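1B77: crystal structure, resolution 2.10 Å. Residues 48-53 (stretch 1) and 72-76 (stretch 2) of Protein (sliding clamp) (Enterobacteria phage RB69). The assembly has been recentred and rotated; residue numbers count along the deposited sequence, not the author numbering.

Stretch 1 48-53: IDFDVA
Stretch 2 72-76: EISMH

Both stretches belong to one chain, and no two touching residues lie closer than 23 positions in sequence. Stretch 2 is a β-strand from E72 to M75, with phi/psi of -86/129, -119/135, -152/179 and -88/129; H76 follows at -80/168. In stretch 1, D49 departs from extended geometry (-107/15), after which F50 (-163/149), D51 (-92/135), V52 (-162/141) and A53 (-99/137) are extended, with strand assigned at V52 and A53. The end-to-end directions, CA 49 to 52 against CA 73 to 75, diverge by 62°. The nearest CA atoms, those of F50 and S74, are 7.2 Å apart, and no hydrogen bond crosses the interface, so side-chain packing makes the contact.

F50 contributes most, with 84 Å² covered out of 245 Å² buried on both sides together. Its CA-to-CB bond points toward stretch 2, and chi1 68° (p) with chi2 -77° lays one ring face against the backbone at S74 C and M75 N. CE1 of F50 lies 3.7 Å from S74 CA and 3.7 Å from I73 O, the latter approaching obliquely. A flat aromatic ring suits this site because it can pack broadly against a strand backbone. I73 (t, t) starts sideways, but its end comes nearer, bringing CG1 to 4.1 Å from F50 CZ.

M75 supplies the other large share, 64 Å². Its backbone, with the CA-to-CB bond pointing sideways, sets CB 3.9 Å from F50 CD2; from there chi1 -168° (t), chi2 -179° (t) and chi3 -79° (m) carry CE to 3.3 Å from D51 O and 4.5 Å from V52 CB. V52 (p) is buried and points toward stretch 2; D51 (m) points away, leaving its backbone to meet M75.

At the polar margin, D49 OD2 and E72 OE2 are 4.5 Å apart: like charges, both atoms hydrogen-bonded elsewhere in the structure.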

# COMPACT_ATOMS: atom_id res chain seq x y z
N ILE A 48 -12.56 14.58 29.78
CA ILE A 48 -11.51 13.71 30.30
C ILE A 48 -11.70 13.68 31.82
O ILE A 48 -11.65 14.73 32.47
CB ILE A 48 -10.12 14.26 29.96
CG1 ILE A 48 -9.95 14.30 28.44
CG2 ILE A 48 -9.06 13.42 30.63
CD1 ILE A 48 -8.64 14.91 27.98
N ASP A 49 -11.92 12.49 32.38
CA ASP A 49 -12.17 12.37 33.81
C ASP A 49 -11.07 11.78 34.69
O ASP A 49 -11.31 11.39 35.83
CB ASP A 49 -13.48 11.62 34.06
CG ASP A 49 -13.50 10.24 33.43
OD1 ASP A 49 -12.42 9.72 33.07
OD2 ASP A 49 -14.61 9.67 33.31
N PHE A 50 -9.86 11.69 34.16
CA PHE A 50 -8.72 11.23 34.95
C PHE A 50 -7.46 11.64 34.22
O PHE A 50 -7.45 11.77 33.00
CB PHE A 50 -8.77 9.71 35.21
CG PHE A 50 -8.57 8.86 33.99
CD1 PHE A 50 -9.60 8.68 33.07
CD2 PHE A 50 -7.37 8.19 33.78
CE1 PHE A 50 -9.44 7.85 31.97
CE2 PHE A 50 -7.20 7.36 32.68
CZ PHE A 50 -8.24 7.19 31.77
N ASP A 51 -6.40 11.91 34.97
CA ASP A 51 -5.14 12.32 34.37
C ASP A 51 -4.27 11.10 34.10
O ASP A 51 -4.14 10.21 34.95
CB ASP A 51 -4.42 13.31 35.28
CG ASP A 51 -5.32 14.43 35.73
OD1 ASP A 51 -5.42 15.44 35.00
OD2 ASP A 51 -5.97 14.29 36.80
N VAL A 52 -3.69 11.04 32.91
CA VAL A 52 -2.85 9.91 32.56
C VAL A 52 -1.96 10.25 31.37
O VAL A 52 -2.38 10.93 30.43
CB VAL A 52 -3.72 8.67 32.22
CG1 VAL A 52 -4.54 8.92 30.96
CG2 VAL A 52 -2.84 7.41 32.08
N ALA A 53 -0.73 9.77 31.43
CA ALA A 53 0.22 10.00 30.37
C ALA A 53 0.28 8.79 29.45
O ALA A 53 0.29 7.65 29.92
CB ALA A 53 1.60 10.28 30.96
N GLU A 72 -16.14 2.48 27.45
CA GLU A 72 -15.83 3.33 28.59
C GLU A 72 -14.37 3.12 28.97
O GLU A 72 -13.93 1.98 29.13
CB GLU A 72 -16.74 2.95 29.76
CG GLU A 72 -16.62 3.83 30.99
CD GLU A 72 -17.26 5.21 30.82
OE1 GLU A 72 -18.44 5.27 30.42
OE2 GLU A 72 -16.58 6.22 31.12
N ILE A 73 -13.63 4.20 29.10
CA ILE A 73 -12.23 4.09 29.48
C ILE A 73 -11.96 4.80 30.80
O ILE A 73 -12.42 5.93 31.01
CB ILE A 73 -11.29 4.64 28.38
CG1 ILE A 73 -9.88 4.79 28.94
CG2 ILE A 73 -11.83 5.94 27.84
CD1 ILE A 73 -8.88 5.33 27.96
N SER A 74 -11.23 4.14 31.69
CA SER A 74 -10.91 4.67 33.00
C SER A 74 -9.59 4.11 33.50
O SER A 74 -8.96 3.30 32.82
CB SER A 74 -12.01 4.29 33.99
OG SER A 74 -12.07 2.88 34.12
N MET A 75 -9.18 4.53 34.69
CA MET A 75 -7.94 4.05 35.25
C MET A 75 -8.19 2.77 36.05
O MET A 75 -9.07 2.71 36.89
CB MET A 75 -7.29 5.11 36.14
CG MET A 75 -5.86 4.76 36.52
SD MET A 75 -5.06 5.98 37.59
CE MET A 75 -4.61 7.25 36.35
N HIS A 76 -7.40 1.75 35.75
CA HIS A 76 -7.54 0.46 36.41
C HIS A 76 -6.88 0.43 37.79
O HIS A 76 -6.12 1.32 38.15
CB HIS A 76 -6.91 -0.63 35.54
CG HIS A 76 -7.24 -2.01 35.98
ND1 HIS A 76 -6.33 -3.05 35.94
CD2 HIS A 76 -8.40 -2.55 36.45
CE1 HIS A 76 -6.91 -4.16 36.37
NE2 HIS A 76 -8.16 -3.88 36.69